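Local atomic coordinates of putative peptidase (Parabacteroides merdae, PDB entry 4L8K), a protein that probably hydrolyses peptide bonds as a serine peptidase of family S41. Residues L15-I18 with M19-Y23; S74-M77 with S78-W81; V123-G126 with S127-S130. One frame throughout, in Å; residues are numbered along the deposited sequence.

How the contacts relate
The three contacts follow one another along the chain without overlap. Contact 1 forms the C-terminal end of helix 8-22; contact 2 occupies the loop between strand 70-72 and helix 82-85; contact 3 joins strand 120-125, a member of the seven-stranded mixed sheet, to the turn that follows. Contacts 1 and 2 lie about 18 Å apart between centres and border one small antiparallel sheet: side chains of contact 1 rest on strand 262-266, those of contact 2 on strand 70-72, its neighbour. Contact 3 lies about 33 Å from contact 1, centre to centre, across the middle of the chain. All three are local: two lie beside the small sheet and the third on the mixed sheet of the S41 region.

Contact 1 of 3, residues L15-I18 with M19-Y23; sequences LWRI and MDENY
Trp16 to Asp20, Arg17 to Glu21 and Ile18 to Asn22 are i to i+4 side-chain contacts along the last turns of helix 8-22, in the region resembling the tricorn protease C1 domain. With CG anti to the backbone N (chi1 -173°), the Trp16 indole leans along the helix toward the next turn, where Asp20 CB makes a CH-pi contact, 4.0 Å from the centroid of its six-membered ring. The Asp20 carboxylate lies nearly flat over the outer rim, CG 3.5 Å from Trp16 CH2, while its OD1 is hydrogen-bonded to His190 NE2. Trp16 NE1 reaches Trp33 O, and the two indoles stack; with an alanine here, Asp20 CB would probably lose the ring face it rests on, and Trp33 its stacking partner and the N-H at its carbonyl. Glu21 OE1 sits over one face of the poorly ordered Arg17 guanidinium, 3.3 Å from NH2, so this salt bridge rests on charge alone. At the helix end Asn22 ND2 donates in the carbonyl plane, on a lone pair, to Ile18 O at 2.8 Å, joining a weak bond from Asn22 N. Ile18 O therefore has two donors from one residue, which holds the Asn22 amide back against the last turn just before Tyr23 leaves helical geometry.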
ATOM      1  N   LEU A  15      -2.989   1.897  27.126  1.00 30.88           N
ATOM      2  CA  LEU A  15      -3.350   1.623  25.742  1.00 28.91           C
ATOM      3  C   LEU A  15      -4.435   2.594  25.242  1.00 31.28           C
ATOM      4  O   LEU A  15      -4.300   3.111  24.136  1.00 29.51           O
ATOM      5  CB  LEU A  15      -3.798   0.154  25.551  1.00 28.16           C
ATOM      6  CG  LEU A  15      -4.209  -0.233  24.107  1.00 32.29           C
ATOM      7  CD1 LEU A  15      -3.090   0.048  23.093  1.00 32.86           C
ATOM      8  CD2 LEU A  15      -4.668  -1.651  24.022  1.00 31.16           C
ATOM      9  N   TRP A  16      -5.492   2.845  26.046  1.00 28.57           N
ATOM     10  CA  TRP A  16      -6.558   3.767  25.656  1.00 28.17           C
ATOM     11  C   TRP A  16      -5.986   5.188  25.411  1.00 33.76           C
ATOM     12  O   TRP A  16      -6.344   5.835  24.422  1.00 32.86           O
ATOM     13  CB  TRP A  16      -7.685   3.804  26.720  1.00 26.74           C
ATOM     14  CG  TRP A  16      -8.856   4.623  26.252  1.00 27.31           C
ATOM     15  CD1 TRP A  16      -9.880   4.199  25.455  1.00 29.12           C
ATOM     16  CD2 TRP A  16      -9.001   6.055  26.364  1.00 28.13           C
ATOM     17  NE1 TRP A  16     -10.709   5.257  25.145  1.00 28.62           N
ATOM     18  CE2 TRP A  16     -10.191   6.408  25.691  1.00 31.26           C
ATOM     19  CE3 TRP A  16      -8.286   7.061  27.044  1.00 30.16           C
ATOM     20  CZ2 TRP A  16     -10.691   7.723  25.687  1.00 31.59           C
ATOM     21  CZ3 TRP A  16      -8.778   8.360  27.034  1.00 31.71           C
ATOM     22  CH2 TRP A  16      -9.958   8.685  26.353  1.00 31.94           C
ATOM     23  N   ARG A  17      -5.101   5.650  26.320  1.00 32.58           N
ATOM     24  CA  ARG A  17      -4.445   6.956  26.293  1.00 33.38           C
ATOM     25  C   ARG A  17      -3.496   7.085  25.089  1.00 36.26           C
ATOM     26  O   ARG A  17      -3.502   8.129  24.429  1.00 35.83           O
ATOM     27  CB  ARG A  17      -3.686   7.201  27.603  1.00 36.14           C
ATOM     28  CG  ARG A  17      -4.072   8.506  28.308  1.00 57.42           C
ATOM     29  CD  ARG A  17      -3.247   8.755  29.555  1.00 73.67           C
ATOM     30  NE  ARG A  17      -2.271   9.831  29.362  1.00 88.58           N
ATOM     31  CZ  ARG A  17      -1.027   9.650  28.927  1.00106.30           C
ATOM     32  NH1 ARG A  17      -0.591   8.430  28.626  1.00 91.53           N
ATOM     33  NH2 ARG A  17      -0.214  10.687  28.773  1.00 97.45           N
ATOM     34  N   ILE A  18      -2.710   6.019  24.786  1.00 32.12           N
ATOM     35  CA  ILE A  18      -1.788   6.012  23.641  1.00 31.32           C
ATOM     36  C   ILE A  18      -2.596   6.231  22.340  1.00 37.21           C
ATOM     37  O   ILE A  18      -2.199   7.048  21.505  1.00 37.46           O
ATOM     38  CB  ILE A  18      -0.907   4.732  23.591  1.00 31.83           C
ATOM     39  CG1 ILE A  18       0.143   4.756  24.725  1.00 32.41           C
ATOM     40  CG2 ILE A  18      -0.211   4.589  22.217  1.00 30.56           C
ATOM     41  CD1 ILE A  18       0.790   3.422  25.053  1.00 32.78           C
HETATM   42  N   MSE A  19      -3.745   5.523  22.205  1.00 30.49           N
HETATM   43  CA  MSE A  19      -4.629   5.647  21.056  1.00 26.47           C
HETATM   44  C   MSE A  19      -5.268   7.020  21.015  1.00 34.61           C
HETATM   45  O   MSE A  19      -5.224   7.685  19.980  1.00 35.39           O
HETATM   46  CB  MSE A  19      -5.703   4.563  21.102  1.00 25.69           C
HETATM   47  CG  MSE A  19      -5.199   3.195  20.653  1.00 27.64           C
HETATM   48 SE   MSE A  19      -5.037   3.120  18.735  0.75 29.85          SE
HETATM   49  CE  MSE A  19      -6.899   3.123  18.203  1.00 26.84           C
ATOM     50  N   ASP A  20      -5.823   7.466  22.159  1.00 33.80           N
ATOM     51  CA  ASP A  20      -6.503   8.761  22.301  1.00 33.59           C
ATOM     52  C   ASP A  20      -5.637   9.939  21.851  1.00 38.03           C
ATOM     53  O   ASP A  20      -6.131  10.837  21.169  1.00 38.76           O
ATOM     54  CB  ASP A  20      -6.930   8.974  23.757  1.00 35.34           C
ATOM     55  CG  ASP A  20      -7.850  10.154  23.968  1.00 39.75           C
ATOM     56  OD1 ASP A  20      -8.942  10.181  23.349  1.00 38.10           O
ATOM     57  OD2 ASP A  20      -7.500  11.033  24.778  1.00 48.54           O
ATOM     58  N   GLU A  21      -4.350   9.918  22.205  1.00 33.84           N
ATOM     59  CA  GLU A  21      -3.434  11.012  21.931  1.00 34.01           C
ATOM     60  C   GLU A  21      -2.663  10.900  20.619  1.00 37.81           C
ATOM     61  O   GLU A  21      -2.218  11.939  20.119  1.00 39.15           O
ATOM     62  CB  GLU A  21      -2.436  11.147  23.094  1.00 36.25           C
ATOM     63  CG  GLU A  21      -3.137  11.450  24.421  1.00 44.41           C
ATOM     64  CD  GLU A  21      -2.311  11.491  25.692  1.00 58.97           C
ATOM     65  OE1 GLU A  21      -1.114  11.117  25.667  1.00 48.91           O
ATOM     66  OE2 GLU A  21      -2.885  11.881  26.733  1.00 61.45           O
ATOM     67  N   ASN A  22      -2.477   9.676  20.063  1.00 33.36           N
ATOM     68  CA  ASN A  22      -1.639   9.482  18.863  1.00 31.50           C
ATOM     69  C   ASN A  22      -2.361   8.927  17.631  1.00 33.03           C
ATOM     70  O   ASN A  22      -1.844   9.111  16.522  1.00 33.00           O
ATOM     71  CB  ASN A  22      -0.453   8.579  19.190  1.00 32.25           C
ATOM     72  CG  ASN A  22       0.379   9.106  20.326  1.00 45.41           C
ATOM     73  OD1 ASN A  22       1.190  10.015  20.162  1.00 42.32           O
ATOM     74  ND2 ASN A  22       0.146   8.589  21.517  1.00 34.35           N
ATOM     75  N   TYR A  23      -3.519   8.259  17.794  1.00 29.57           N
ATOM     76  CA  TYR A  23      -4.267   7.705  16.647  1.00 29.59           C
ATOM     77  C   TYR A  23      -4.793   8.871  15.785  1.00 35.60           C
ATOM     78  O   TYR A  23      -5.383   9.816  16.311  1.00 36.77           O
ATOM     79  CB  TYR A  23      -5.391   6.756  17.105  1.00 30.52           C
ATOM     80  CG  TYR A  23      -6.000   5.974  15.968  1.00 30.25           C
ATOM     81  CD1 TYR A  23      -5.319   4.906  15.385  1.00 30.68           C
ATOM     82  CD2 TYR A  23      -7.237   6.330  15.435  1.00 30.70           C
ATOM     83  CE1 TYR A  23      -5.865   4.196  14.319  1.00 28.67           C
ATOM     84  CE2 TYR A  23      -7.789   5.630  14.359  1.00 30.28           C
ATOM     85  CZ  TYR A  23      -7.098   4.564  13.808  1.00 33.20           C
ATOM     86  OH  TYR A  23      -7.623   3.872  12.749  1.00 37.66           O
TER

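Contact 2 of 3, residues S74-M77 with S78-W81; sequences SFDM and SRYW
Arg79 NH1 donates to Met77 O at 2.8 Å and also faces Asp76 OD1, tying together an extended loop between strand 70-72 and helix 82-85, at the border of the small antiparallel sheet. The bond to Met77 O is the stronger: the N-H points at the oxygen with an angle of 155°, and the donor stands nearly along the C=O axis and close to the guanidinium plane. Asp76 OD1 meets the same nitrogen at 3.2 Å, a salt bridge whose hydrogen bond is weak because the N-H is badly aimed. The carboxylate turns almost at right angles to the guanidinium, so one oxygen rather than a paired edge faces the charge. That oxygen also accepts a weak bond from the backbone N of Met77, 2.7 Å from Asp76 OD1, which probably helps to fix the rotation of the acid. Arg79 reaches back to these acceptors through a bend at chi2 (-103°), its CD passing 3.3 Å from Met77 O.

Around this polar group the loop is pinned to the sheet by Ser78, whose backbone pairs with Leu71 and whose OG accepts from Leu71 N. Met77 and Arg79 both touch Asn70 of that strand, and Asp76 and Ser78 touch Phe54 of helix 50-61. The contact lies at the surface, where several of its residues also touch crystal neighbours, and Trp81 NE1 is hydrogen-bonded to a bound methylpentanediol, probably from the crystallisation liquor. Trp81 packs one ring face over Arg79 CB. Met77, a selenomethionine extended as far as SE, bends at chi3 and brings its terminal methyl obliquely against the six-membered ring of the indole, with Met77 CE 3.3 Å from Trp81 CZ2.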
ATOM      1  N   SER A  74       4.301 -11.270  23.280  1.00 25.82           N
ATOM      2  CA  SER A  74       5.243 -12.313  22.945  1.00 25.27           C
ATOM      3  C   SER A  74       4.517 -13.611  22.551  1.00 27.30           C
ATOM      4  O   SER A  74       5.155 -14.508  22.016  1.00 28.62           O
ATOM      5  CB  SER A  74       6.191 -12.526  24.114  1.00 30.10           C
ATOM      6  OG  SER A  74       7.158 -11.487  24.101  1.00 39.72           O
ATOM      7  N   PHE A  75       3.193 -13.689  22.754  1.00 22.31           N
ATOM      8  CA  PHE A  75       2.392 -14.887  22.446  1.00 21.29           C
ATOM      9  C   PHE A  75       1.435 -14.684  21.266  1.00 24.72           C
ATOM     10  O   PHE A  75       1.042 -15.679  20.658  1.00 24.60           O
ATOM     11  CB  PHE A  75       1.593 -15.370  23.672  1.00 22.67           C
ATOM     12  CG  PHE A  75       0.807 -14.310  24.419  1.00 23.64           C
ATOM     13  CD1 PHE A  75      -0.519 -14.035  24.080  1.00 24.15           C
ATOM     14  CD2 PHE A  75       1.376 -13.621  25.498  1.00 24.71           C
ATOM     15  CE1 PHE A  75      -1.253 -13.072  24.782  1.00 24.01           C
ATOM     16  CE2 PHE A  75       0.640 -12.644  26.189  1.00 26.68           C
ATOM     17  CZ  PHE A  75      -0.669 -12.382  25.822  1.00 23.74           C
ATOM     18  N   ASP A  76       1.038 -13.430  20.955  1.00 19.94           N
ATOM     19  CA  ASP A  76       0.125 -13.167  19.840  1.00 19.34           C
ATOM     20  C   ASP A  76       0.189 -11.733  19.365  1.00 23.40           C
ATOM     21  O   ASP A  76       0.790 -10.872  19.994  1.00 22.17           O
ATOM     22  CB  ASP A  76      -1.357 -13.512  20.201  1.00 21.67           C
ATOM     23  CG  ASP A  76      -2.268 -13.831  19.002  1.00 32.37           C
ATOM     24  OD1 ASP A  76      -1.765 -13.863  17.849  1.00 29.38           O
ATOM     25  OD2 ASP A  76      -3.473 -14.049  19.216  1.00 41.71           O
HETATM   26  N   MSE A  77      -0.439 -11.498  18.223  1.00 20.71           N
HETATM   27  CA  MSE A  77      -0.617 -10.195  17.618  1.00 20.97           C
HETATM   28  C   MSE A  77      -2.095 -10.054  17.258  1.00 24.84           C
HETATM   29  O   MSE A  77      -2.655 -10.918  16.568  1.00 20.72           O
HETATM   30  CB  MSE A  77       0.269 -10.026  16.382  1.00 22.02           C
HETATM   31  CG  MSE A  77       0.198  -8.620  15.821  1.00 28.16           C
HETATM   32 SE   MSE A  77       1.214  -8.422  14.202  0.75 33.35          SE
HETATM   33  CE  MSE A  77       0.105  -9.239  13.083  1.00 27.78           C
ATOM     34  N   SER A  78      -2.733  -9.008  17.786  1.00 22.01           N
ATOM     35  CA  SER A  78      -4.137  -8.743  17.475  1.00 21.44           C
ATOM     36  C   SER A  78      -4.198  -8.073  16.110  1.00 23.13           C
ATOM     37  O   SER A  78      -3.250  -7.402  15.703  1.00 21.45           O
ATOM     38  CB  SER A  78      -4.806  -7.891  18.553  1.00 21.28           C
ATOM     39  OG  SER A  78      -4.623  -6.503  18.340  1.00 26.98           O
ATOM     40  N   ARG A  79      -5.288  -8.289  15.388  1.00 20.20           N
ATOM     41  CA  ARG A  79      -5.433  -7.705  14.056  1.00 20.09           C
ATOM     42  C   ARG A  79      -6.891  -7.560  13.656  1.00 25.09           C
ATOM     43  O   ARG A  79      -7.754  -8.256  14.185  1.00 26.15           O
ATOM     44  CB  ARG A  79      -4.690  -8.578  13.000  1.00 19.24           C
ATOM     45  CG  ARG A  79      -5.149 -10.063  12.956  1.00 22.13           C
ATOM     46  CD  ARG A  79      -4.170 -10.989  13.633  1.00 30.09           C
ATOM     47  NE  ARG A  79      -4.502 -12.392  13.388  1.00 32.79           N
ATOM     48  CZ  ARG A  79      -4.043 -13.422  14.102  1.00 38.57           C
ATOM     49  NH1 ARG A  79      -3.246 -13.217  15.142  1.00 22.86           N
ATOM     50  NH2 ARG A  79      -4.372 -14.663  13.776  1.00 19.59           N
ATOM     51  N   TYR A  80      -7.156  -6.623  12.745  1.00 22.60           N
ATOM     52  CA  TYR A  80      -8.458  -6.463  12.116  1.00 22.04           C
ATOM     53  C   TYR A  80      -8.138  -6.734  10.629  1.00 28.01           C
ATOM     54  O   TYR A  80      -7.917  -5.802   9.851  1.00 28.45           O
ATOM     55  CB  TYR A  80      -9.098  -5.094  12.420  1.00 21.57           C
ATOM     56  CG  TYR A  80     -10.431  -4.912  11.726  1.00 23.03           C
ATOM     57  CD1 TYR A  80     -11.615  -5.320  12.332  1.00 24.15           C
ATOM     58  CD2 TYR A  80     -10.510  -4.331  10.458  1.00 24.19           C
ATOM     59  CE1 TYR A  80     -12.845  -5.162  11.694  1.00 25.33           C
ATOM     60  CE2 TYR A  80     -11.738  -4.147   9.821  1.00 25.14           C
ATOM     61  CZ  TYR A  80     -12.898  -4.598  10.427  1.00 34.17           C
ATOM     62  OH  TYR A  80     -14.108  -4.410   9.799  1.00 39.08           O
ATOM     63  N   TRP A  81      -8.024  -8.027  10.258  1.00 24.51           N
ATOM     64  CA  TRP A  81      -7.602  -8.331   8.905  1.00 24.22           C
ATOM     65  C   TRP A  81      -8.728  -8.470   7.934  1.00 26.41           C
ATOM     66  O   TRP A  81      -8.441  -8.572   6.738  1.00 26.74           O
ATOM     67  CB  TRP A  81      -6.598  -9.484   8.847  1.00 22.91           C
ATOM     68  CG  TRP A  81      -5.234  -9.008   9.272  1.00 23.32           C
ATOM     69  CD1 TRP A  81      -4.826  -7.710   9.429  1.00 26.08           C
ATOM     70  CD2 TRP A  81      -4.113  -9.826   9.628  1.00 22.98           C
ATOM     71  NE1 TRP A  81      -3.519  -7.672   9.852  1.00 25.33           N
ATOM     72  CE2 TRP A  81      -3.055  -8.956   9.984  1.00 26.70           C
ATOM     73  CE3 TRP A  81      -3.910 -11.216   9.720  1.00 23.59           C
ATOM     74  CZ2 TRP A  81      -1.801  -9.434  10.394  1.00 25.93           C
ATOM     75  CZ3 TRP A  81      -2.669 -11.687  10.120  1.00 24.48           C
ATOM     76  CH2 TRP A  81      -1.641 -10.807  10.471  1.00 25.24           C
TER

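Contact 3 of 3, residues V123-G126 with S127-S130; sequences VYYG and SFSS
Tyr125, on strand 120-125, packs its ring against the turn that follows it in the S41 region, a type I beta turn from Ser127 to Ser130. An ST turn overlaps its start, Ser127 OG accepting from Ser129 N at 3.1 Å. A chi1 of -170°, which sets CG opposite the backbone N, carries the Tyr125 ring out over the turn, and its hydroxyl donates to Ser130 O at 2.6 Å, somewhat tilted from the carbonyl plane. Ser127 O lies over one face of the same ring, 3.2 Å from Tyr125 CZ, and also accepts the turn's closing bond from Ser130 N. Phe128 completes a T-shaped pair: the Tyr125 edge points into the Phe128 face, planes 86° apart, with CE2 of Tyr125 3.3 Å from CD1 of Phe128. Ile168 of helix 162-169 touches both rings, while Asn157 binds the backbone, accepting weakly from Phe128 N and donating to Tyr125 O. One buried tyrosine thus serves the turn twice, its carbon edge seating Phe128 and its phenol satisfying a main-chain carbonyl, so that the exit from the strand is held by both apolar contact and a short hydrogen bond.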
ATOM      1  N   VAL A 123       6.635  -6.116 -15.626  1.00 18.85           N
ATOM      2  CA  VAL A 123       7.482  -6.122 -14.431  1.00 17.45           C
ATOM      3  C   VAL A 123       6.629  -6.548 -13.227  1.00 21.02           C
ATOM      4  O   VAL A 123       5.544  -6.014 -13.014  1.00 20.66           O
ATOM      5  CB  VAL A 123       8.202  -4.751 -14.138  1.00 21.03           C
ATOM      6  CG1 VAL A 123       9.133  -4.848 -12.926  1.00 19.27           C
ATOM      7  CG2 VAL A 123       8.970  -4.224 -15.354  1.00 21.28           C
ATOM      8  N   TYR A 124       7.128  -7.498 -12.440  1.00 18.58           N
ATOM      9  CA  TYR A 124       6.539  -7.809 -11.149  1.00 18.06           C
ATOM     10  C   TYR A 124       7.526  -7.352 -10.067  1.00 22.50           C
ATOM     11  O   TYR A 124       8.702  -7.745 -10.062  1.00 22.49           O
ATOM     12  CB  TYR A 124       6.144  -9.278 -10.951  1.00 19.16           C
ATOM     13  CG  TYR A 124       5.479  -9.470  -9.602  1.00 19.02           C
ATOM     14  CD1 TYR A 124       4.276  -8.834  -9.302  1.00 19.90           C
ATOM     15  CD2 TYR A 124       6.088 -10.219  -8.600  1.00 18.78           C
ATOM     16  CE1 TYR A 124       3.680  -8.959  -8.048  1.00 17.56           C
ATOM     17  CE2 TYR A 124       5.485 -10.381  -7.350  1.00 18.89           C
ATOM     18  CZ  TYR A 124       4.296  -9.719  -7.068  1.00 25.56           C
ATOM     19  OH  TYR A 124       3.708  -9.793  -5.834  1.00 23.31           O
ATOM     20  N   TYR A 125       7.052  -6.480  -9.183  1.00 18.35           N
ATOM     21  CA  TYR A 125       7.845  -5.988  -8.070  1.00 16.77           C
ATOM     22  C   TYR A 125       7.088  -6.343  -6.775  1.00 20.17           C
ATOM     23  O   TYR A 125       6.156  -5.644  -6.373  1.00 20.10           O
ATOM     24  CB  TYR A 125       8.123  -4.477  -8.225  1.00 16.57           C
ATOM     25  CG  TYR A 125       9.149  -3.969  -7.232  1.00 17.20           C
ATOM     26  CD1 TYR A 125      10.414  -4.544  -7.150  1.00 19.94           C
ATOM     27  CD2 TYR A 125       8.862  -2.906  -6.388  1.00 17.44           C
ATOM     28  CE1 TYR A 125      11.364  -4.077  -6.238  1.00 21.73           C
ATOM     29  CE2 TYR A 125       9.809  -2.424  -5.484  1.00 19.00           C
ATOM     30  CZ  TYR A 125      11.068  -2.998  -5.431  1.00 24.87           C
ATOM     31  OH  TYR A 125      12.002  -2.542  -4.541  1.00 25.39           O
ATOM     32  N   GLY A 126       7.460  -7.474  -6.181  1.00 17.11           N
ATOM     33  CA  GLY A 126       6.774  -8.018  -5.015  1.00 16.24           C
ATOM     34  C   GLY A 126       7.014  -7.352  -3.682  1.00 21.75           C
ATOM     35  O   GLY A 126       6.208  -7.518  -2.762  1.00 23.23           O
ATOM     36  N   SER A 127       8.148  -6.662  -3.522  1.00 18.51           N
ATOM     37  CA  SER A 127       8.490  -6.073  -2.224  1.00 17.58           C
ATOM     38  C   SER A 127       9.369  -4.850  -2.359  1.00 19.06           C
ATOM     39  O   SER A 127      10.413  -4.946  -2.992  1.00 19.89           O
ATOM     40  CB  SER A 127       9.211  -7.113  -1.353  1.00 17.81           C
ATOM     41  OG  SER A 127       9.558  -6.548  -0.097  1.00 27.86           O
ATOM     42  N   PHE A 128       9.004  -3.740  -1.689  1.00 15.63           N
ATOM     43  CA  PHE A 128       9.842  -2.537  -1.642  1.00 17.11           C
ATOM     44  C   PHE A 128      11.012  -2.725  -0.637  1.00 24.01           C
ATOM     45  O   PHE A 128      11.781  -1.789  -0.442  1.00 22.85           O
ATOM     46  CB  PHE A 128       9.022  -1.244  -1.344  1.00 18.59           C
ATOM     47  CG  PHE A 128       8.299  -0.699  -2.553  1.00 19.36           C
ATOM     48  CD1 PHE A 128       8.963   0.084  -3.481  1.00 23.26           C
ATOM     49  CD2 PHE A 128       6.983  -1.047  -2.809  1.00 20.83           C
ATOM     50  CE1 PHE A 128       8.308   0.539  -4.631  1.00 24.59           C
ATOM     51  CE2 PHE A 128       6.329  -0.591  -3.957  1.00 24.28           C
ATOM     52  CZ  PHE A 128       6.988   0.219  -4.847  1.00 23.30           C
ATOM     53  N   SER A 129      11.152  -3.947  -0.019  1.00 22.98           N
ATOM     54  CA  SER A 129      12.253  -4.341   0.874  1.00 23.09           C
ATOM     55  C   SER A 129      13.367  -4.988   0.063  1.00 30.05           C
ATOM     56  O   SER A 129      14.500  -5.077   0.511  1.00 31.22           O
ATOM     57  CB  SER A 129      11.776  -5.300   1.958  1.00 26.66           C
ATOM     58  OG  SER A 129      10.974  -4.635   2.920  1.00 36.93           O
ATOM     59  N   SER A 130      13.039  -5.449  -1.138  1.00 28.34           N
ATOM     60  CA  SER A 130      13.994  -6.025  -2.074  1.00 27.68           C
ATOM     61  C   SER A 130      14.431  -4.900  -3.001  1.00 29.27           C
ATOM     62  O   SER A 130      13.642  -4.419  -3.810  1.00 29.26           O
ATOM     63  CB  SER A 130      13.365  -7.198  -2.824  1.00 30.87           C
ATOM     64  OG  SER A 130      14.370  -8.092  -3.271  1.00 47.38           O
TER